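PDB 1QSA: protein (soluble lytic transglycosylase SLT70) from Escherichia coli, which cleaves the glycosidic bonds between N-acetylmuramic acid and N-acetylglucosamine in peptidoglycan from the chain ends, forming a 1,6-anhydro bond in the muramic acid residue. Local coordinates for residues A[402-407]-A[426-431]; A[431-436]-A[478-483]. All blocks are in the same frame, centred on the assembly; numbering follows the deposited sequence.

Interaction 1. Residues A[402-407]-A[426-431]; sequences SEWANL and NQWWDL
Trp404 lays one face of its indole over the side chain of Leu431, and this pair makes up most of the contact. The CB of Leu431 sits 3.7 Å from the centroid of the Trp404 five-membered ring. It lies only 12° off the ring normal, a CH-pi contact. Both leucine methyls also touch the tryptophan side chain. Leu431 CD2 is 3.7 Å from Trp404 CG, near the root of the indole, while Leu431 CD1 lies 4.1 Å from Trp404 CE3. Trp404 has CG anti to the backbone N (chi1 -168°), which carries the ring across to the first turn of helix 429-438. There Trp404 NE1 also gives a weak, bent hydrogen bond to the carbonyl Leu431 O, at 2.9 Å and 121°.

The segments belong to the helical L domain, where Trp404 of helix 397-408 reaches the start of helix 429-438. Between them in sequence runs helix 413-425, whose Leu419 and Ala423 also touch Trp404. That helix ends in a Schellman motif with Gln427, of positive phi, as the C-prime residue. Trp428 then takes the N-cap position of the next helix.

The contact is looser at Trp428. Its CZ3 comes only to 4.4 Å from Trp404 CZ3, and the two rings meet obliquely. Trp428 is partly exposed, unlike the buried Trp404 and Leu431, and the CB of Asn426 covers one face of its ring.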
ATOM      1  N   SER A 402     -10.108   2.261 -13.627  1.00 12.90           N
ATOM      2  CA  SER A 402      -9.085   2.705 -14.575  1.00 12.91           C
ATOM      3  C   SER A 402      -9.586   3.858 -15.437  1.00 12.70           C
ATOM      4  O   SER A 402      -8.836   4.793 -15.731  1.00 12.85           O
ATOM      5  CB  SER A 402      -8.633   1.543 -15.454  1.00 13.84           C
ATOM      6  OG  SER A 402      -8.096   0.524 -14.633  1.00 15.97           O
ATOM      7  N   GLU A 403     -10.835   3.764 -15.893  1.00 11.81           N
ATOM      8  CA  GLU A 403     -11.416   4.848 -16.686  1.00 11.83           C
ATOM      9  C   GLU A 403     -11.566   6.104 -15.830  1.00 12.23           C
ATOM     10  O   GLU A 403     -11.235   7.203 -16.268  1.00 12.20           O
ATOM     11  CB  GLU A 403     -12.793   4.460 -17.220  1.00 12.55           C
ATOM     12  CG  GLU A 403     -12.773   3.398 -18.298  1.00 11.32           C
ATOM     13  CD  GLU A 403     -12.675   3.935 -19.728  1.00 12.24           C
ATOM     14  OE1 GLU A 403     -12.351   5.126 -19.959  1.00 11.88           O
ATOM     15  OE2 GLU A 403     -12.912   3.116 -20.639  1.00 12.81           O
ATOM     16  N   TRP A 404     -12.079   5.932 -14.611  1.00 12.77           N
ATOM     17  CA  TRP A 404     -12.293   7.052 -13.701  1.00 11.47           C
ATOM     18  C   TRP A 404     -10.968   7.747 -13.391  1.00 12.05           C
ATOM     19  O   TRP A 404     -10.909   8.980 -13.305  1.00 12.16           O
ATOM     20  CB  TRP A 404     -12.954   6.557 -12.410  1.00 11.29           C
ATOM     21  CG  TRP A 404     -13.492   7.636 -11.514  1.00 11.07           C
ATOM     22  CD1 TRP A 404     -13.057   7.951 -10.259  1.00 13.60           C
ATOM     23  CD2 TRP A 404     -14.642   8.465 -11.758  1.00 11.93           C
ATOM     24  NE1 TRP A 404     -13.871   8.917  -9.698  1.00 12.30           N
ATOM     25  CE2 TRP A 404     -14.851   9.250 -10.595  1.00 12.60           C
ATOM     26  CE3 TRP A 404     -15.524   8.608 -12.838  1.00 12.03           C
ATOM     27  CZ2 TRP A 404     -15.909  10.165 -10.483  1.00 11.95           C
ATOM     28  CZ3 TRP A 404     -16.577   9.517 -12.727  1.00 13.71           C
ATOM     29  CH2 TRP A 404     -16.759  10.283 -11.557  1.00 13.03           C
ATOM     30  N   ALA A 405      -9.909   6.951 -13.260  1.00 11.15           N
ATOM     31  CA  ALA A 405      -8.584   7.477 -12.949  1.00 13.27           C
ATOM     32  C   ALA A 405      -8.154   8.483 -14.010  1.00 13.90           C
ATOM     33  O   ALA A 405      -7.601   9.528 -13.683  1.00 15.50           O
ATOM     34  CB  ALA A 405      -7.570   6.341 -12.841  1.00 12.82           C
ATOM     35  N   ASN A 406      -8.422   8.173 -15.278  1.00 15.40           N
ATOM     36  CA  ASN A 406      -8.075   9.079 -16.377  1.00 16.54           C
ATOM     37  C   ASN A 406      -8.929  10.333 -16.342  1.00 16.40           C
ATOM     38  O   ASN A 406      -8.447  11.424 -16.615  1.00 18.05           O
ATOM     39  CB  ASN A 406      -8.306   8.408 -17.735  1.00 18.83           C
ATOM     40  CG  ASN A 406      -7.242   7.412 -18.085  1.00 24.17           C
ATOM     41  OD1 ASN A 406      -6.202   7.343 -17.435  1.00 27.75           O
ATOM     42  ND2 ASN A 406      -7.479   6.646 -19.150  1.00 27.67           N
ATOM     43  N   LEU A 407     -10.208  10.164 -16.027  1.00 16.05           N
ATOM     44  CA  LEU A 407     -11.136  11.279 -15.981  1.00 18.11           C
ATOM     45  C   LEU A 407     -10.821  12.310 -14.879  1.00 20.34           C
ATOM     46  O   LEU A 407     -10.873  13.519 -15.123  1.00 20.32           O
ATOM     47  CB  LEU A 407     -12.564  10.727 -15.850  1.00 21.03           C
ATOM     48  CG  LEU A 407     -13.772  11.577 -16.241  1.00 23.05           C
ATOM     49  CD1 LEU A 407     -13.556  12.251 -17.587  1.00 22.66           C
ATOM     50  CD2 LEU A 407     -14.997  10.671 -16.287  1.00 23.29           C
ATOM     51  N   ASN A 426     -24.758   9.157  -8.081  1.00 11.06           N
ATOM     52  CA  ASN A 426     -25.111   7.953  -8.821  1.00 12.54           C
ATOM     53  C   ASN A 426     -24.861   6.671  -8.040  1.00 11.52           C
ATOM     54  O   ASN A 426     -25.079   5.571  -8.557  1.00 13.34           O
ATOM     55  CB  ASN A 426     -24.339   7.924 -10.135  1.00 13.18           C
ATOM     56  CG  ASN A 426     -24.979   8.802 -11.170  1.00 17.93           C
ATOM     57  OD1 ASN A 426     -26.015   8.447 -11.723  1.00 22.34           O
ATOM     58  ND2 ASN A 426     -24.421   9.977 -11.379  1.00 20.63           N
ATOM     59  N   GLN A 427     -24.522   6.824  -6.764  1.00 11.62           N
ATOM     60  CA  GLN A 427     -24.231   5.698  -5.888  1.00 11.61           C
ATOM     61  C   GLN A 427     -23.047   4.844  -6.351  1.00 11.72           C
ATOM     62  O   GLN A 427     -23.015   3.630  -6.109  1.00 11.76           O
ATOM     63  CB  GLN A 427     -25.481   4.853  -5.612  1.00 11.63           C
ATOM     64  CG  GLN A 427     -26.575   5.677  -4.975  1.00 15.64           C
ATOM     65  CD  GLN A 427     -27.680   4.847  -4.372  1.00 17.65           C
ATOM     66  OE1 GLN A 427     -27.763   3.632  -4.586  1.00 20.06           O
ATOM     67  NE2 GLN A 427     -28.547   5.498  -3.612  1.00 18.81           N
ATOM     68  N   TRP A 428     -22.091   5.494  -7.013  1.00 10.51           N
ATOM     69  CA  TRP A 428     -20.842   4.854  -7.458  1.00  9.72           C
ATOM     70  C   TRP A 428     -19.905   5.204  -6.291  1.00 10.25           C
ATOM     71  O   TRP A 428     -19.036   6.084  -6.397  1.00 10.42           O
ATOM     72  CB  TRP A 428     -20.328   5.495  -8.750  1.00 11.84           C
ATOM     73  CG  TRP A 428     -21.244   5.332  -9.953  1.00 11.87           C
ATOM     74  CD1 TRP A 428     -22.249   4.423 -10.114  1.00 14.46           C
ATOM     75  CD2 TRP A 428     -21.196   6.102 -11.162  1.00 12.62           C
ATOM     76  NE1 TRP A 428     -22.832   4.577 -11.359  1.00 12.90           N
ATOM     77  CE2 TRP A 428     -22.205   5.599 -12.019  1.00 14.16           C
ATOM     78  CE3 TRP A 428     -20.402   7.169 -11.604  1.00 11.95           C
ATOM     79  CZ2 TRP A 428     -22.439   6.133 -13.302  1.00 13.95           C
ATOM     80  CZ3 TRP A 428     -20.636   7.702 -12.882  1.00 15.97           C
ATOM     81  CH2 TRP A 428     -21.652   7.175 -13.710  1.00 14.54           C
ATOM     82  N   TRP A 429     -20.114   4.512  -5.170  1.00 10.42           N
ATOM     83  CA  TRP A 429     -19.386   4.793  -3.920  1.00  9.64           C
ATOM     84  C   TRP A 429     -17.875   4.744  -4.042  1.00 10.21           C
ATOM     85  O   TRP A 429     -17.176   5.626  -3.517  1.00 10.33           O
ATOM     86  CB  TRP A 429     -19.866   3.865  -2.807  1.00 10.19           C
ATOM     87  CG  TRP A 429     -21.375   3.741  -2.738  1.00 11.53           C
ATOM     88  CD1 TRP A 429     -22.102   2.586  -2.821  1.00 12.75           C
ATOM     89  CD2 TRP A 429     -22.321   4.799  -2.520  1.00 13.75           C
ATOM     90  NE1 TRP A 429     -23.436   2.859  -2.651  1.00 14.21           N
ATOM     91  CE2 TRP A 429     -23.599   4.206  -2.461  1.00 14.19           C
ATOM     92  CE3 TRP A 429     -22.210   6.191  -2.368  1.00 16.68           C
ATOM     93  CZ2 TRP A 429     -24.766   4.951  -2.247  1.00 17.19           C
ATOM     94  CZ3 TRP A 429     -23.385   6.941  -2.155  1.00 20.07           C
ATOM     95  CH2 TRP A 429     -24.640   6.312  -2.095  1.00 18.32           C
ATOM     96  N   ASP A 430     -17.367   3.691  -4.684  1.00  9.38           N
ATOM     97  CA  ASP A 430     -15.922   3.600  -4.876  1.00 10.86           C
ATOM     98  C   ASP A 430     -15.352   4.756  -5.710  1.00  9.99           C
ATOM     99  O   ASP A 430     -14.290   5.302  -5.392  1.00  9.20           O
ATOM    100  CB  ASP A 430     -15.476   2.228  -5.419  1.00 11.81           C
ATOM    101  CG  ASP A 430     -16.309   1.712  -6.575  1.00 12.94           C
ATOM    102  OD1 ASP A 430     -17.153   2.423  -7.157  1.00 13.24           O
ATOM    103  OD2 ASP A 430     -16.120   0.525  -6.896  1.00 13.61           O
ATOM    104  N   LEU A 431     -16.063   5.153  -6.763  1.00  9.60           N
ATOM    105  CA  LEU A 431     -15.600   6.257  -7.594  1.00  9.24           C
ATOM    106  C   LEU A 431     -15.623   7.574  -6.830  1.00  7.98           C
ATOM    107  O   LEU A 431     -14.753   8.420  -7.018  1.00  8.31           O
ATOM    108  CB  LEU A 431     -16.427   6.350  -8.888  1.00  9.92           C
ATOM    109  CG  LEU A 431     -16.411   5.055  -9.710  1.00  9.72           C
ATOM    110  CD1 LEU A 431     -17.119   5.296 -11.060  1.00 10.51           C
ATOM    111  CD2 LEU A 431     -14.954   4.608  -9.945  1.00 10.95           C
TER

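Interaction 2. Residues A[431-436]-A[478-483]; sequences LSVQAT and ESAWNP
With chi1 at 173°, Val433 puts CG1 opposite its backbone N and CG2 opposite its carbonyl carbon, and the two methyls reach different neighbours. Trp481 holds CG beside its own backbone N (chi1 -63°), and it is the CD1 edge of its indole that meets the valine. Val433 CG2 lies close to the ring plane there, 4.0 Å from Trp481 CD1. The other methyl, Val433 CG1, is 4.0 Å from Ala480 CB. Ala480 O also approaches the valine, 4.0 Å from Val433 CB. The contact is small and mainly apolar, and Val433 is its sole contributor from the helix.

Ala480 and Trp481 both have positive phi. They are the central residues of a type I' turn from Ser479 to Asn482, closed by Asn482 N to Ser479 O at 3.1 Å. Trp481 N also makes a weak bond to Ser479 OG. NE1 of Trp481, next to CD1 on the same rim, is hydrogen-bonded to Tyr598 OH, which helps to fix the turn of the ring.

The turn directly follows helix 468-479, which carries Glu478, the predicted active-site residue of the lysozyme-like domain. The arrangement is thus an interdomain contact: an L-domain helix rests against the turn that ends the Glu478 helix.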
ATOM      1  N   LEU A 431     -16.063   5.153  -6.763  1.00  9.60           N
ATOM      2  CA  LEU A 431     -15.600   6.257  -7.594  1.00  9.24           C
ATOM      3  C   LEU A 431     -15.623   7.574  -6.830  1.00  7.98           C
ATOM      4  O   LEU A 431     -14.753   8.420  -7.018  1.00  8.31           O
ATOM      5  CB  LEU A 431     -16.427   6.350  -8.888  1.00  9.92           C
ATOM      6  CG  LEU A 431     -16.411   5.055  -9.710  1.00  9.72           C
ATOM      7  CD1 LEU A 431     -17.119   5.296 -11.060  1.00 10.51           C
ATOM      8  CD2 LEU A 431     -14.954   4.608  -9.945  1.00 10.95           C
ATOM      9  N   SER A 432     -16.614   7.743  -5.962  1.00  8.97           N
ATOM     10  CA  SER A 432     -16.709   8.950  -5.146  1.00  9.52           C
ATOM     11  C   SER A 432     -15.456   9.048  -4.270  1.00  9.36           C
ATOM     12  O   SER A 432     -14.786  10.078  -4.260  1.00  9.64           O
ATOM     13  CB  SER A 432     -17.973   8.901  -4.273  1.00 10.32           C
ATOM     14  OG  SER A 432     -18.050  10.005  -3.379  1.00 11.47           O
ATOM     15  N   VAL A 433     -15.107   7.957  -3.586  1.00  9.92           N
ATOM     16  CA  VAL A 433     -13.911   7.976  -2.721  1.00 10.10           C
ATOM     17  C   VAL A 433     -12.644   8.205  -3.562  1.00 10.81           C
ATOM     18  O   VAL A 433     -11.775   9.017  -3.218  1.00 10.24           O
ATOM     19  CB  VAL A 433     -13.768   6.653  -1.890  1.00  9.62           C
ATOM     20  CG1 VAL A 433     -12.429   6.644  -1.143  1.00 10.61           C
ATOM     21  CG2 VAL A 433     -14.916   6.520  -0.869  1.00 10.02           C
ATOM     22  N   GLN A 434     -12.576   7.546  -4.715  1.00 10.33           N
ATOM     23  CA  GLN A 434     -11.418   7.673  -5.594  1.00  9.49           C
ATOM     24  C   GLN A 434     -11.173   9.115  -6.042  1.00 11.15           C
ATOM     25  O   GLN A 434     -10.025   9.568  -6.107  1.00 11.64           O
ATOM     26  CB  GLN A 434     -11.595   6.735  -6.795  1.00 10.37           C
ATOM     27  CG  GLN A 434     -10.372   6.615  -7.699  1.00 11.63           C
ATOM     28  CD  GLN A 434     -10.633   5.767  -8.933  1.00 10.27           C
ATOM     29  OE1 GLN A 434     -11.573   4.978  -8.973  1.00 13.09           O
ATOM     30  NE2 GLN A 434      -9.779   5.913  -9.940  1.00 11.06           N
ATOM     31  N   ALA A 435     -12.252   9.837  -6.339  1.00 11.00           N
ATOM     32  CA  ALA A 435     -12.143  11.228  -6.764  1.00 11.29           C
ATOM     33  C   ALA A 435     -11.689  12.110  -5.598  1.00 12.08           C
ATOM     34  O   ALA A 435     -10.915  13.049  -5.803  1.00 13.56           O
ATOM     35  CB  ALA A 435     -13.464  11.721  -7.321  1.00 11.07           C
ATOM     36  N   THR A 436     -12.151  11.829  -4.376  1.00 12.38           N
ATOM     37  CA  THR A 436     -11.702  12.656  -3.252  1.00 12.36           C
ATOM     38  C   THR A 436     -10.202  12.469  -3.023  1.00 13.33           C
ATOM     39  O   THR A 436      -9.508  13.409  -2.653  1.00 14.12           O
ATOM     40  CB  THR A 436     -12.473  12.383  -1.924  1.00  9.94           C
ATOM     41  OG1 THR A 436     -12.212  11.051  -1.456  1.00 12.45           O
ATOM     42  CG2 THR A 436     -13.972  12.574  -2.118  1.00 10.14           C
ATOM     43  N   GLU A 478     -10.873  -1.043   4.510  1.00  8.78           N
ATOM     44  CA  GLU A 478     -10.376  -2.196   3.756  1.00  9.69           C
ATOM     45  C   GLU A 478     -10.377  -2.071   2.234  1.00 10.31           C
ATOM     46  O   GLU A 478      -9.353  -2.311   1.574  1.00  9.85           O
ATOM     47  CB  GLU A 478     -11.164  -3.467   4.141  1.00  9.28           C
ATOM     48  CG  GLU A 478     -10.953  -3.955   5.586  1.00  9.73           C
ATOM     49  CD  GLU A 478      -9.547  -4.493   5.842  1.00 11.03           C
ATOM     50  OE1 GLU A 478      -8.711  -4.492   4.912  1.00 12.44           O
ATOM     51  OE2 GLU A 478      -9.283  -4.943   6.984  1.00  9.63           O
ATOM     52  N   SER A 479     -11.505  -1.632   1.680  1.00 10.01           N
ATOM     53  CA  SER A 479     -11.664  -1.593   0.224  1.00  8.69           C
ATOM     54  C   SER A 479     -11.942  -0.253  -0.434  1.00 10.32           C
ATOM     55  O   SER A 479     -12.011  -0.192  -1.674  1.00  9.44           O
ATOM     56  CB  SER A 479     -12.833  -2.501  -0.142  1.00  8.68           C
ATOM     57  OG  SER A 479     -14.034  -1.946   0.378  1.00  9.89           O
ATOM     58  N   ALA A 480     -12.157   0.788   0.367  1.00  9.84           N
ATOM     59  CA  ALA A 480     -12.516   2.104  -0.169  1.00  9.48           C
ATOM     60  C   ALA A 480     -13.775   1.936  -1.043  1.00 10.40           C
ATOM     61  O   ALA A 480     -13.988   2.630  -2.046  1.00 10.50           O
ATOM     62  CB  ALA A 480     -11.356   2.751  -0.946  1.00  9.90           C
ATOM     63  N   TRP A 481     -14.616   1.001  -0.609  1.00 10.12           N
ATOM     64  CA  TRP A 481     -15.885   0.662  -1.240  1.00 10.64           C
ATOM     65  C   TRP A 481     -15.874  -0.029  -2.603  1.00 10.44           C
ATOM     66  O   TRP A 481     -16.914  -0.101  -3.252  1.00 10.66           O
ATOM     67  CB  TRP A 481     -16.839   1.862  -1.244  1.00 10.13           C
ATOM     68  CG  TRP A 481     -17.223   2.307   0.151  1.00  8.62           C
ATOM     69  CD1 TRP A 481     -17.018   3.541   0.717  1.00 10.39           C
ATOM     70  CD2 TRP A 481     -17.847   1.501   1.156  1.00  8.40           C
ATOM     71  NE1 TRP A 481     -17.473   3.543   2.014  1.00  9.74           N
ATOM     72  CE2 TRP A 481     -17.986   2.306   2.312  1.00  9.66           C
ATOM     73  CE3 TRP A 481     -18.302   0.173   1.189  1.00  9.94           C
ATOM     74  CZ2 TRP A 481     -18.558   1.825   3.494  1.00  9.61           C
ATOM     75  CZ3 TRP A 481     -18.873  -0.310   2.365  1.00  9.88           C
ATOM     76  CH2 TRP A 481     -18.995   0.521   3.507  1.00 10.22           C
ATOM     77  N   ASN A 482     -14.725  -0.542  -3.047  1.00  9.71           N
ATOM     78  CA  ASN A 482     -14.709  -1.278  -4.321  1.00  9.96           C
ATOM     79  C   ASN A 482     -14.949  -2.755  -3.959  1.00 11.09           C
ATOM     80  O   ASN A 482     -14.085  -3.393  -3.358  1.00 11.23           O
ATOM     81  CB  ASN A 482     -13.360  -1.095  -5.018  1.00  8.68           C
ATOM     82  CG  ASN A 482     -13.230  -1.929  -6.277  1.00  9.69           C
ATOM     83  OD1 ASN A 482     -14.118  -2.705  -6.618  1.00  8.65           O
ATOM     84  ND2 ASN A 482     -12.121  -1.755  -6.980  1.00 10.55           N
ATOM     85  N   PRO A 483     -16.124  -3.317  -4.323  1.00  9.91           N
ATOM     86  CA  PRO A 483     -16.436  -4.718  -4.003  1.00 10.32           C
ATOM     87  C   PRO A 483     -15.647  -5.773  -4.774  1.00 11.07           C
ATOM     88  O   PRO A 483     -15.686  -6.950  -4.418  1.00 11.90           O
ATOM     89  CB  PRO A 483     -17.934  -4.824  -4.333  1.00 11.57           C
ATOM     90  CG  PRO A 483     -18.101  -3.868  -5.472  1.00 10.88           C
ATOM     91  CD  PRO A 483     -17.215  -2.683  -5.093  1.00 12.08           C
TER

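Overall arrangement
Along the chain, helix 397-408 comes first. Interaction 1 closes a loop of 18 residues, most of them in helix 413-425, and brings the chain back at the start of helix 429-438. Interaction 2 then opens from the same helix and closes a longer loop of 41 residues at the turn after helix 468-479. The two loops follow in series and neither encloses the other. Their segments share Leu431, which does its packing in interaction 1; Val433 of the same helix serves interaction 2. The centres are about 8 Å apart. Interaction 1 stays within the L domain, whereas interaction 2 joins it to the Slt-type domain. Direct packing of Asp430 on Asn482 and of Trp404 on Gln434 further links the two contacts.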